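Long-range contacts in Agap007691-pb (Anopheles gambiae, PDB 5C98), which is of unknown biological function but has the fold of the serpins, a family generally assigned inhibition of serine proteases: residues L98-V103 against L138-F143; D132-A137 against I155-V160; R204-H209 against L278-V283. All coordinates share one frame; numbering follows the deposited sequence.

Interaction 1: L98-V103 against L138-F143; sequences LSFVLV and LAVNSF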
ATOM      1  N   LEU A  98       2.639   9.571  -1.622  1.00 16.39           N
ATOM      2  CA  LEU A  98       2.569  10.937  -1.124  1.00 15.21           C
ATOM      3  C   LEU A  98       2.032  10.935   0.290  1.00 13.71           C
ATOM      4  O   LEU A  98       0.960  10.369   0.541  1.00 15.27           O
ATOM      5  CB  LEU A  98       1.651  11.789  -2.004  1.00 17.79           C
ATOM      6  CG  LEU A  98       2.122  12.039  -3.441  1.00 20.16           C
ATOM      7  CD1 LEU A  98       0.941  12.455  -4.343  1.00 25.15           C
ATOM      8  CD2 LEU A  98       3.228  13.080  -3.443  1.00 29.17           C
ATOM      9  N   SER A  99       2.755  11.558   1.202  1.00 15.17           N
ATOM     10  CA  SER A  99       2.281  11.768   2.559  1.00 14.97           C
ATOM     11  C   SER A  99       1.774  13.190   2.746  1.00 15.44           C
ATOM     12  O   SER A  99       2.185  14.130   2.060  1.00 17.23           O
ATOM     13  CB  SER A  99       3.367  11.488   3.585  1.00 15.98           C
ATOM     14  OG  SER A  99       4.493  12.319   3.378  1.00 16.29           O
ATOM     15  N   PHE A 100       0.896  13.340   3.735  1.00 16.52           N
ATOM     16  CA  PHE A 100       0.265  14.620   4.013  1.00 15.97           C
ATOM     17  C   PHE A 100       0.002  14.642   5.507  1.00 15.51           C
ATOM     18  O   PHE A 100      -0.382  13.617   6.094  1.00 17.35           O
ATOM     19  CB  PHE A 100      -1.032  14.705   3.213  1.00 15.51           C
ATOM     20  CG  PHE A 100      -1.748  16.003   3.322  1.00 16.99           C
ATOM     21  CD1 PHE A 100      -1.305  17.091   2.600  1.00 17.80           C
ATOM     22  CD2 PHE A 100      -2.864  16.148   4.137  1.00 19.42           C
ATOM     23  CE1 PHE A 100      -1.949  18.329   2.681  1.00 18.33           C
ATOM     24  CE2 PHE A 100      -3.522  17.374   4.215  1.00 19.08           C
ATOM     25  CZ  PHE A 100      -3.057  18.471   3.509  1.00 18.28           C
ATOM     26  N   VAL A 101       0.225  15.786   6.118  1.00 15.19           N
ATOM     27  CA  VAL A 101       0.118  15.926   7.559  1.00 16.38           C
ATOM     28  C   VAL A 101      -0.831  17.068   7.865  1.00 17.27           C
ATOM     29  O   VAL A 101      -0.690  18.165   7.304  1.00 18.45           O
ATOM     30  CB  VAL A 101       1.491  16.201   8.191  1.00 15.27           C
ATOM     31  CG1 VAL A 101       1.409  16.280   9.691  1.00 18.12           C
ATOM     32  CG2 VAL A 101       2.512  15.162   7.759  1.00 17.54           C
ATOM     33  N   LEU A 102      -1.785  16.820   8.765  1.00 15.36           N
ATOM     34  CA  LEU A 102      -2.586  17.884   9.353  1.00 15.49           C
ATOM     35  C   LEU A 102      -2.080  18.192  10.752  1.00 16.05           C
ATOM     36  O   LEU A 102      -1.799  17.290  11.537  1.00 17.50           O
ATOM     37  CB  LEU A 102      -4.060  17.497   9.474  1.00 18.61           C
ATOM     38  CG  LEU A 102      -4.847  17.263   8.193  1.00 18.78           C
ATOM     39  CD1 LEU A 102      -6.239  16.772   8.541  1.00 16.25           C
ATOM     40  CD2 LEU A 102      -4.913  18.559   7.402  1.00 20.89           C
ATOM     41  N   VAL A 103      -1.961  19.475  11.057  1.00 16.72           N
ATOM     42  CA  VAL A 103      -1.642  19.944  12.400  1.00 17.67           C
ATOM     43  C   VAL A 103      -2.687  20.974  12.808  1.00 19.65           C
ATOM     44  O   VAL A 103      -3.201  21.737  11.978  1.00 19.42           O
ATOM     45  CB  VAL A 103      -0.223  20.553  12.514  1.00 19.07           C
ATOM     46  CG1 VAL A 103       0.846  19.489  12.330  1.00 18.69           C
ATOM     47  CG2 VAL A 103      -0.032  21.698  11.529  1.00 19.87           C
ATOM     48  N   LEU A 138     -11.487  18.481   3.836  1.00 21.75           N
ATOM     49  CA  LEU A 138     -11.299  19.116   2.539  1.00 22.24           C
ATOM     50  C   LEU A 138      -9.821  19.333   2.235  1.00 20.97           C
ATOM     51  O   LEU A 138      -9.390  19.178   1.087  1.00 21.85           O
ATOM     52  CB  LEU A 138     -12.059  20.442   2.483  1.00 28.95           C
ATOM     53  CG  LEU A 138     -12.008  21.116   1.107  1.00 33.51           C
ATOM     54  CD1 LEU A 138     -12.629  20.236   0.047  1.00 37.60           C
ATOM     55  CD2 LEU A 138     -12.707  22.470   1.153  1.00 35.92           C
ATOM     56  N   ALA A 139      -9.025  19.682   3.239  1.00 20.53           N
ATOM     57  CA  ALA A 139      -7.601  19.868   2.993  1.00 19.97           C
ATOM     58  C   ALA A 139      -6.972  18.584   2.482  1.00 19.30           C
ATOM     59  O   ALA A 139      -6.179  18.602   1.531  1.00 20.47           O
ATOM     60  CB  ALA A 139      -6.911  20.346   4.275  1.00 19.66           C
ATOM     61  N   VAL A 140      -7.319  17.451   3.094  1.00 19.61           N
ATOM     62  CA  VAL A 140      -6.760  16.174   2.668  1.00 19.72           C
ATOM     63  C   VAL A 140      -7.250  15.822   1.271  1.00 18.83           C
ATOM     64  O   VAL A 140      -6.462  15.481   0.375  1.00 19.72           O
ATOM     65  CB  VAL A 140      -7.138  15.066   3.670  1.00 19.55           C
ATOM     66  CG1 VAL A 140      -6.555  13.711   3.212  1.00 19.45           C
ATOM     67  CG2 VAL A 140      -6.641  15.434   5.075  1.00 20.12           C
ATOM     68  N   ASN A 141      -8.557  15.872   1.071  1.00 19.49           N
ATOM     69  CA  ASN A 141      -9.120  15.426  -0.203  1.00 19.95           C
ATOM     70  C   ASN A 141      -8.641  16.296  -1.356  1.00 20.25           C
ATOM     71  O   ASN A 141      -8.352  15.775  -2.441  1.00 20.31           O
ATOM     72  CB  ASN A 141     -10.639  15.390  -0.134  1.00 22.17           C
ATOM     73  CG  ASN A 141     -11.144  14.278   0.751  1.00 21.44           C
ATOM     74  OD1 ASN A 141     -10.499  13.233   0.873  1.00 21.53           O
ATOM     75  ND2 ASN A 141     -12.277  14.504   1.404  1.00 23.24           N
ATOM     76  N   SER A 142      -8.536  17.620  -1.140  1.00 21.68           N
ATOM     77  CA  SER A 142      -8.076  18.495  -2.211  0.50 21.13           C
ATOM     78  C   SER A 142      -6.607  18.247  -2.541  1.00 21.06           C
ATOM     79  O   SER A 142      -6.227  18.289  -3.720  1.00 21.92           O
ATOM     80  CB  SER A 142      -8.357  19.965  -1.882  0.50 28.95           C
ATOM     81  OG  SER A 142      -7.603  20.428  -0.783  0.50 24.19           O
ATOM     82  N   PHE A 143      -5.778  17.955  -1.537  1.00 19.60           N
ATOM     83  CA  PHE A 143      -4.375  17.650  -1.808  1.00 19.08           C
ATOM     84  C   PHE A 143      -4.252  16.444  -2.727  1.00 18.97           C
ATOM     85  O   PHE A 143      -3.528  16.491  -3.730  1.00 19.11           O
ATOM     86  CB  PHE A 143      -3.606  17.405  -0.517  1.00 18.36           C
ATOM     87  CG  PHE A 143      -2.198  16.947  -0.733  1.00 18.95           C
ATOM     88  CD1 PHE A 143      -1.198  17.870  -0.994  1.00 20.87           C
ATOM     89  CD2 PHE A 143      -1.865  15.610  -0.657  1.00 19.13           C
ATOM     90  CE1 PHE A 143       0.092  17.463  -1.185  1.00 19.38           C
ATOM     91  CE2 PHE A 143      -0.570  15.206  -0.854  1.00 18.57           C
ATOM     92  CZ  PHE A 143       0.405  16.133  -1.128  1.00 18.29           C
TER

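Interaction 2: D132-A137 against I155-V160; sequences DDIPSA and IGEGDV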
ATOM      1  N   ASP A 132     -12.871  21.104  13.530  1.00 24.60           N
ATOM      2  CA  ASP A 132     -13.904  21.202  12.499  1.00 24.12           C
ATOM      3  C   ASP A 132     -13.619  20.175  11.409  1.00 25.29           C
ATOM      4  O   ASP A 132     -12.679  20.337  10.624  1.00 22.91           O
ATOM      5  CB  ASP A 132     -13.941  22.614  11.915  1.00 29.03           C
ATOM      6  CG  ASP A 132     -15.180  22.863  11.069  1.00 31.22           C
ATOM      7  OD1 ASP A 132     -15.927  21.898  10.784  1.00 34.38           O
ATOM      8  OD2 ASP A 132     -15.398  24.021  10.669  1.00 33.23           O
ATOM      9  N   ASP A 133     -14.425  19.115  11.360  1.00 24.25           N
ATOM     10  CA  ASP A 133     -14.130  18.044  10.419  1.00 25.48           C
ATOM     11  C   ASP A 133     -14.286  18.458   8.957  1.00 23.22           C
ATOM     12  O   ASP A 133     -13.680  17.810   8.098  1.00 23.35           O
ATOM     13  CB  ASP A 133     -14.936  16.777  10.731  1.00 25.19           C
ATOM     14  CG  ASP A 133     -16.429  17.008  10.752  1.00 36.53           C
ATOM     15  OD1 ASP A 133     -16.889  18.111  10.392  1.00 39.86           O
ATOM     16  OD2 ASP A 133     -17.145  16.061  11.125  1.00 45.12           O
ATOM     17  N   ILE A 134     -15.029  19.519   8.648  1.00 24.54           N
ATOM     18  CA  ILE A 134     -15.320  19.842   7.245  1.00 24.96           C
ATOM     19  C   ILE A 134     -14.069  20.396   6.561  1.00 23.37           C
ATOM     20  O   ILE A 134     -13.642  19.859   5.524  1.00 23.13           O
ATOM     21  CB  ILE A 134     -16.524  20.791   7.129  1.00 29.59           C
ATOM     22  CG1 ILE A 134     -17.798  20.096   7.638  1.00 39.80           C
ATOM     23  CG2 ILE A 134     -16.708  21.278   5.689  1.00 28.10           C
ATOM     24  CD1 ILE A 134     -18.341  19.023   6.725  1.00 48.31           C
ATOM     25  N   PRO A 135     -13.445  21.450   7.087  1.00 24.82           N
ATOM     26  CA  PRO A 135     -12.214  21.941   6.447  1.00 23.87           C
ATOM     27  C   PRO A 135     -11.067  20.977   6.580  1.00 21.76           C
ATOM     28  O   PRO A 135     -10.192  20.922   5.703  1.00 24.70           O
ATOM     29  CB  PRO A 135     -11.922  23.260   7.179  1.00 28.76           C
ATOM     30  CG  PRO A 135     -12.655  23.138   8.484  1.00 29.10           C
ATOM     31  CD  PRO A 135     -13.904  22.360   8.151  1.00 27.44           C
ATOM     32  N   SER A 136     -11.036  20.212   7.664  1.00 23.12           N
ATOM     33  CA  SER A 136      -9.968  19.243   7.848  1.00 20.40           C
ATOM     34  C   SER A 136      -9.998  18.179   6.754  1.00 20.09           C
ATOM     35  O   SER A 136      -8.975  17.887   6.116  1.00 20.36           O
ATOM     36  CB  SER A 136     -10.096  18.614   9.240  1.00 22.63           C
ATOM     37  OG  SER A 136      -9.862  19.563  10.268  1.00 23.45           O
ATOM     38  N   ALA A 137     -11.171  17.621   6.480  1.00 21.00           N
ATOM     39  CA  ALA A 137     -11.271  16.625   5.417  1.00 22.54           C
ATOM     40  C   ALA A 137     -11.030  17.242   4.044  1.00 21.89           C
ATOM     41  O   ALA A 137     -10.403  16.613   3.175  1.00 21.41           O
ATOM     42  CB  ALA A 137     -12.622  15.913   5.477  1.00 21.07           C
ATOM     43  N   ILE A 155     -10.661  10.651   2.046  1.00 24.74           N
ATOM     44  CA  ILE A 155     -11.195  10.410   3.386  1.00 25.09           C
ATOM     45  C   ILE A 155     -12.582  11.027   3.454  1.00 26.38           C
ATOM     46  O   ILE A 155     -12.963  11.856   2.626  1.00 26.86           O
ATOM     47  CB  ILE A 155     -10.360  10.968   4.577  1.00 24.41           C
ATOM     48  CG1 ILE A 155      -9.902  12.401   4.300  1.00 24.25           C
ATOM     49  CG2 ILE A 155      -9.188  10.042   4.944  1.00 23.29           C
ATOM     50  CD1 ILE A 155      -9.603  13.173   5.575  1.00 25.87           C
ATOM     51  N   GLY A 156     -13.336  10.586   4.461  1.00 26.99           N
ATOM     52  CA  GLY A 156     -14.568  11.231   4.851  1.00 28.22           C
ATOM     53  C   GLY A 156     -14.351  12.064   6.106  1.00 28.16           C
ATOM     54  O   GLY A 156     -13.339  11.964   6.795  1.00 27.24           O
ATOM     55  N   GLU A 157     -15.333  12.914   6.391  1.00 29.23           N
ATOM     56  CA  GLU A 157     -15.236  13.754   7.579  1.00 29.35           C
ATOM     57  C   GLU A 157     -15.093  12.923   8.846  1.00 29.21           C
ATOM     58  O   GLU A 157     -14.413  13.343   9.794  1.00 28.73           O
ATOM     59  CB  GLU A 157     -16.453  14.667   7.664  1.00 30.68           C
ATOM     60  CG  GLU A 157     -16.326  15.915   6.811  1.00 30.70           C
ATOM     61  CD  GLU A 157     -16.859  15.753   5.394  1.00 52.47           C
ATOM     62  OE1 GLU A 157     -17.065  14.601   4.938  1.00 60.20           O
ATOM     63  OE2 GLU A 157     -17.083  16.793   4.735  1.00 51.53           O
ATOM     64  N   GLY A 158     -15.710  11.738   8.879  1.00 29.66           N
ATOM     65  CA  GLY A 158     -15.598  10.887  10.048  1.00 29.61           C
ATOM     66  C   GLY A 158     -14.177  10.455  10.358  1.00 29.88           C
ATOM     67  O   GLY A 158     -13.852  10.163  11.511  1.00 31.59           O
ATOM     68  N   ASP A 159     -13.306  10.411   9.343  1.00 27.23           N
ATOM     69  CA  ASP A 159     -11.948   9.932   9.562  1.00 25.92           C
ATOM     70  C   ASP A 159     -11.104  10.945  10.316  1.00 26.89           C
ATOM     71  O   ASP A 159     -10.076  10.573  10.901  1.00 31.63           O
ATOM     72  CB  ASP A 159     -11.281   9.602   8.220  1.00 25.61           C
ATOM     73  CG  ASP A 159     -11.958   8.461   7.494  1.00 31.18           C
ATOM     74  OD1 ASP A 159     -12.135   7.393   8.112  1.00 40.17           O
ATOM     75  OD2 ASP A 159     -12.336   8.632   6.310  1.00 27.05           O
ATOM     76  N   VAL A 160     -11.483  12.222  10.295  1.00 25.88           N
ATOM     77  CA  VAL A 160     -10.724  13.265  10.974  1.00 25.44           C
ATOM     78  C   VAL A 160     -11.475  13.849  12.156  1.00 26.40           C
ATOM     79  O   VAL A 160     -10.930  14.707  12.859  1.00 26.17           O
ATOM     80  CB  VAL A 160     -10.287  14.386  10.010  1.00 25.49           C
ATOM     81  CG1 VAL A 160      -9.291  13.856   8.981  1.00 27.80           C
ATOM     82  CG2 VAL A 160     -11.502  15.028   9.346  1.00 27.22           C
TER
HETATM   83  O   HOH W   1     -15.072  18.323   3.724  1.00 22.91           O

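Interaction 3: R204-H209 against L278-V283; sequences RVSTMH and LPKFFV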
ATOM      1  N   ARG A 204     -20.735 -12.603 -13.261  1.00 23.47           N
ATOM      2  CA  ARG A 204     -19.915 -12.422 -14.450  1.00 22.39           C
ATOM      3  C   ARG A 204     -19.425 -10.984 -14.553  1.00 24.72           C
ATOM      4  O   ARG A 204     -20.191 -10.036 -14.350  1.00 25.46           O
ATOM      5  CB  ARG A 204     -20.700 -12.809 -15.705  1.00 22.55           C
ATOM      6  CG  ARG A 204     -21.205 -14.231 -15.601  1.00 22.86           C
ATOM      7  CD  ARG A 204     -21.990 -14.700 -16.841  1.00 27.22           C
ATOM      8  NE  ARG A 204     -21.092 -15.027 -17.941  1.00 28.97           N
ATOM      9  CZ  ARG A 204     -20.474 -16.202 -18.084  1.00 30.51           C
ATOM     10  NH1 ARG A 204     -20.625 -17.166 -17.181  1.00 25.69           N
ATOM     11  NH2 ARG A 204     -19.670 -16.404 -19.116  1.00 33.10           N
ATOM     12  N   VAL A 205     -18.146 -10.830 -14.891  1.00 20.82           N
ATOM     13  CA  VAL A 205     -17.515  -9.522 -15.028  1.00 21.92           C
ATOM     14  C   VAL A 205     -16.583  -9.520 -16.231  1.00 19.98           C
ATOM     15  O   VAL A 205     -16.135 -10.568 -16.716  1.00 20.96           O
ATOM     16  CB  VAL A 205     -16.732  -9.106 -13.774  1.00 24.91           C
ATOM     17  CG1 VAL A 205     -17.674  -8.913 -12.595  1.00 24.98           C
ATOM     18  CG2 VAL A 205     -15.662 -10.140 -13.463  1.00 22.50           C
ATOM     19  N   SER A 206     -16.286  -8.319 -16.707  1.00 23.07           N
ATOM     20  CA  SER A 206     -15.360  -8.156 -17.819  0.50 21.36           C
ATOM     21  C   SER A 206     -14.034  -8.827 -17.491  1.00 19.45           C
ATOM     22  O   SER A 206     -13.391  -8.489 -16.485  1.00 20.25           O
ATOM     23  CB  SER A 206     -15.149  -6.669 -18.070  0.50 26.10           C
ATOM     24  OG  SER A 206     -14.454  -6.448 -19.280  0.50 32.58           O
ATOM     25  N   THR A 207     -13.627  -9.773 -18.347  1.00 22.26           N
ATOM     26  CA  THR A 207     -12.449 -10.597 -18.117  1.00 19.22           C
ATOM     27  C   THR A 207     -11.555 -10.528 -19.340  1.00 23.32           C
ATOM     28  O   THR A 207     -12.008 -10.780 -20.460  1.00 22.58           O
ATOM     29  CB  THR A 207     -12.868 -12.035 -17.825  1.00 24.00           C
ATOM     30  OG1 THR A 207     -13.624 -12.077 -16.610  1.00 22.67           O
ATOM     31  CG2 THR A 207     -11.669 -12.952 -17.687  1.00 22.71           C
ATOM     32  N   MET A 208     -10.307 -10.146 -19.125  1.00 21.44           N
ATOM     33  CA  MET A 208      -9.324  -9.997 -20.189  0.50 20.21           C
ATOM     34  C   MET A 208      -8.680 -11.341 -20.499  1.00 21.81           C
ATOM     35  O   MET A 208      -8.582 -12.214 -19.636  1.00 21.43           O
ATOM     36  CB  MET A 208      -8.227  -9.025 -19.755  0.50 20.34           C
ATOM     37  CG  MET A 208      -8.720  -7.653 -19.363  0.50 17.80           C
ATOM     38  SD  MET A 208      -7.378  -6.456 -19.147  0.50 20.58           S
ATOM     39  CE  MET A 208      -6.544  -7.173 -17.733  0.50 12.86           C
ATOM     40  N   HIS A 209      -8.233 -11.502 -21.746  1.00 21.48           N
ATOM     41  CA  HIS A 209      -7.660 -12.765 -22.198  1.00 21.71           C
ATOM     42  C   HIS A 209      -6.549 -12.474 -23.185  1.00 24.67           C
ATOM     43  O   HIS A 209      -6.752 -11.693 -24.122  1.00 27.59           O
ATOM     44  CB  HIS A 209      -8.725 -13.585 -22.928  1.00 23.95           C
ATOM     45  CG  HIS A 209      -8.300 -14.972 -23.300  1.00 32.23           C
ATOM     46  ND1 HIS A 209      -9.071 -15.789 -24.101  1.00 42.80           N
ATOM     47  CD2 HIS A 209      -7.221 -15.709 -22.940  1.00 26.50           C
ATOM     48  CE1 HIS A 209      -8.472 -16.959 -24.241  1.00 43.79           C
ATOM     49  NE2 HIS A 209      -7.347 -16.937 -23.549  1.00 43.14           N
ATOM     50  N   LEU A 278      -7.701 -12.694 -16.717  1.00 17.61           N
ATOM     51  CA  LEU A 278      -7.655 -11.871 -15.505  1.00 22.25           C
ATOM     52  C   LEU A 278      -8.848 -10.933 -15.592  1.00 20.41           C
ATOM     53  O   LEU A 278      -9.080 -10.361 -16.659  1.00 20.68           O
ATOM     54  CB  LEU A 278      -6.359 -11.041 -15.514  1.00 25.33           C
ATOM     55  CG  LEU A 278      -5.950 -10.187 -14.321  1.00 24.58           C
ATOM     56  CD1 LEU A 278      -5.439 -11.057 -13.185  1.00 22.73           C
ATOM     57  CD2 LEU A 278      -4.863  -9.190 -14.712  1.00 28.90           C
ATOM     58  N   PRO A 279      -9.618 -10.724 -14.525  1.00 18.19           N
ATOM     59  CA  PRO A 279     -10.634  -9.665 -14.591  1.00 17.66           C
ATOM     60  C   PRO A 279     -10.005  -8.305 -14.857  1.00 20.56           C
ATOM     61  O   PRO A 279      -8.889  -8.016 -14.418  1.00 18.70           O
ATOM     62  CB  PRO A 279     -11.301  -9.713 -13.211  1.00 20.29           C
ATOM     63  CG  PRO A 279     -10.317 -10.371 -12.337  1.00 24.84           C
ATOM     64  CD  PRO A 279      -9.546 -11.326 -13.184  1.00 21.42           C
ATOM     65  N   LYS A 280     -10.728  -7.468 -15.610  1.00 19.19           N
ATOM     66  CA  LYS A 280     -10.361  -6.059 -15.745  1.00 19.51           C
ATOM     67  C   LYS A 280     -10.784  -5.401 -14.441  1.00 22.24           C
ATOM     68  O   LYS A 280     -11.951  -5.066 -14.260  1.00 32.27           O
ATOM     69  CB  LYS A 280     -11.073  -5.442 -16.945  1.00 22.38           C
ATOM     70  CG  LYS A 280     -10.596  -4.061 -17.286  1.00 26.07           C
ATOM     71  CD  LYS A 280     -11.410  -3.461 -18.423  1.00 35.27           C
ATOM     72  CE  LYS A 280     -11.155  -1.969 -18.539  1.00 48.47           C
ATOM     73  NZ  LYS A 280     -10.043  -1.654 -19.473  1.00 57.22           N
ATOM     74  N   PHE A 281      -9.849  -5.227 -13.505  1.00 21.62           N
ATOM     75  CA  PHE A 281     -10.214  -4.891 -12.143  1.00 21.83           C
ATOM     76  C   PHE A 281      -9.445  -3.673 -11.672  1.00 21.15           C
ATOM     77  O   PHE A 281      -8.426  -3.270 -12.245  1.00 18.90           O
ATOM     78  CB  PHE A 281      -9.980  -6.066 -11.136  1.00 21.19           C
ATOM     79  CG  PHE A 281      -8.541  -6.271 -10.727  1.00 17.13           C
ATOM     80  CD1 PHE A 281      -7.645  -6.980 -11.516  1.00 19.14           C
ATOM     81  CD2 PHE A 281      -8.068  -5.755  -9.527  1.00 19.70           C
ATOM     82  CE1 PHE A 281      -6.335  -7.164 -11.151  1.00 19.38           C
ATOM     83  CE2 PHE A 281      -6.728  -5.949  -9.139  1.00 19.09           C
ATOM     84  CZ  PHE A 281      -5.863  -6.633  -9.951  1.00 18.39           C
ATOM     85  N   PHE A 282      -9.966  -3.095 -10.605  1.00 19.75           N
ATOM     86  CA  PHE A 282      -9.214  -2.127  -9.833  1.00 18.11           C
ATOM     87  C   PHE A 282      -9.479  -2.413  -8.366  1.00 20.41           C
ATOM     88  O   PHE A 282     -10.441  -3.102  -8.002  1.00 19.92           O
ATOM     89  CB  PHE A 282      -9.615  -0.700 -10.178  1.00 19.46           C
ATOM     90  CG  PHE A 282     -10.937  -0.308  -9.616  1.00 22.00           C
ATOM     91  CD1 PHE A 282     -12.106  -0.665 -10.247  1.00 24.09           C
ATOM     92  CD2 PHE A 282     -10.996   0.416  -8.431  1.00 23.99           C
ATOM     93  CE1 PHE A 282     -13.325  -0.294  -9.720  1.00 27.65           C
ATOM     94  CE2 PHE A 282     -12.200   0.774  -7.887  1.00 25.75           C
ATOM     95  CZ  PHE A 282     -13.377   0.418  -8.541  1.00 27.83           C
ATOM     96  N   VAL A 283      -8.595  -1.871  -7.533  1.00 17.28           N
ATOM     97  CA  VAL A 283      -8.785  -1.845  -6.092  1.00 16.67           C
ATOM     98  C   VAL A 283      -8.459  -0.431  -5.661  1.00 19.22           C
ATOM     99  O   VAL A 283      -7.408   0.100  -6.022  1.00 20.30           O
ATOM    100  CB  VAL A 283      -7.902  -2.874  -5.354  1.00 16.32           C
ATOM    101  CG1 VAL A 283      -8.023  -2.744  -3.839  1.00 23.69           C
ATOM    102  CG2 VAL A 283      -8.304  -4.271  -5.751  1.00 20.85           C
TER
HETATM  103  O   HOH W   2     -14.142  -6.560 -14.499  1.00 29.21           O

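Interaction 1: L98-V103 against L138-F143
Phe100 and Phe143 carry the contact between strand 98-103 and helix 138-143. Their rings form an offset stack, with centroids 4.7 Å apart and planes at 29°. Phe100 can be followed outward from the strand. Its CB lies near CD2 and CE2 of Phe143. CG is anti to the backbone N (chi1 -176°), which puts it beside the carbonyl carbon. CD1 then rests over one face of the Phe143 ring, toward the rim, 3.5 Å from CG of Phe143. CE1 comes 3.7 Å from Phe143 CB, which sits over the face of the Phe100 ring in a CH-pi contact. On the other branch, CE2 meets Val140 CG2 at 3.8 Å. The tip, CZ, reaches the backbone O of Ala139 at 3.7 Å. Leu102 continues the apolar surface, its CD1 3.7 Å from Val140 CG2. At the opposite end, Leu98 CB touches the edge of the Phe143 ring. The helix runs nearly antiparallel to the strand, at 161°. This is helix F of the serpin fold lying on sheet A. Strand 95-104 is flanked there by strands 124-128 and 169-177, and Ser99, turned away from the helix, bonds Thr123 and touches helix 43-51.

Interaction 2: D132-A137 against I155-V160
Ala137 and Val160 mark the close-packed side of this contact. CG2 of Val160 is the central atom. It stands between the backbone N and the carbonyl carbon and meets three parts of the helix: the backbone O of Asp133 at 3.7 Å, Ser136 CB at 3.9 Å and Ala137 CB at 4.1 Å. Ile155 adds its CD1, which lies 3.8 Å from Ala137 CA. Ile155 and Val160 also touch Phe172 of strand 169-177, so this side continues into the protein interior. The two segments are the N-cap and first turn of serpin helix F, residues 133-146, and part of the connection that leads from that helix back to sheet A. The connection thus folds back against the start of the helix. Asp132 is the N-cap residue, and its OD1 accepts a weak bond from Ile134 N.

Toward solvent the contact is more polar and bridged by water, and Glu157 dominates. Its CB and CG touch Asp133, and CG also touches Ala137 CB. A bend at chi2 (90°) turns CD toward Ile134. OE2 lies 3.2 Å from Ile134 CD1. A water donates to Glu157 OE2 at 2.7 Å and to the backbone O of Ile134, bridging the segments. The carboxylates of Asp133 and Glu157 stay apart, with OD1 of Asp133 5.8 Å from OE2 of Glu157. These like charges would probably repel mildly.

Interaction 3: R204-H209 against L278-V283
Met208 and Leu278 form an antiparallel hydrogen-bonded pair, and their side chains lie side by side, pointing the same way from the sheet. CG of Met208 stands beside the backbone N and anti to the carbonyl carbon. The bend at chi3 (-65°) then turns CE toward Leu278, 4.0 Å from its CD2. Met208 is modelled in two conformers, and this distance belongs to one of them. In that conformer Lys280 crosses the methionine at about a right angle, with Lys280 CB 4.0 Å from Met208 CG. The lysine then runs on, away from strand 204-209, and NZ is held by Ser330 and Glu331.

Thr207 and Pro279 point to the other face of the sheet. They are a non-hydrogen-bonded pair with their CA atoms 4.1 Å apart. Pro279 CB has a longer contact with Val205 CG2, and the proline also touches Phe354 and Phe372. Thr207 OG1 turns back to its own strand and bonds Val205 O from above the carbonyl plane.

Three backbone bonds join the segments. Met208 N donates to Leu278 O at 2.8 Å, and Leu278 N returns a bond to Met208 O at 3.1 Å. Lys280 N donates to Ser206 O at 3.0 Å. A water donates to both Ser206 O and Lys280 O, where the strands begin to diverge. By serpin topology 204-209 is strand 3 of sheet C and Leu278-Pro279 the end of strand 2. Past Lys280 the chain passes into strand 6 of sheet A, and Phe281 and Val283 bond Val329 and Leu327.

The chemistry implies a pairing set by the main chain. Pro279 has no N-H to give, but at a non-hydrogen-bonded position none is needed toward Thr207. The side chains add apolar contacts on both faces of the pair.

Interactions 1 and 2 are neighbours, with centres 10 Å apart, and both use helix 133-146. Their segments alternate along the chain. Asn141 OD1 probably accepts a hydrogen bond from Ile155 N, and Val140 packs on Ile155, so the helix lies between its strand and its own following connection. Interaction 3 comes later in the chain, after both have closed. Its centre is about 32 to 33 Å from theirs, and it touches neither. Strand 270-287 runs on from interaction 3 to pair with strand 320-328, which borders strand 169-177. In serpin terms, interaction 1 joins helix F to sheet A, interaction 2 joins the helix start to its connection, and interaction 3 belongs to sheet C.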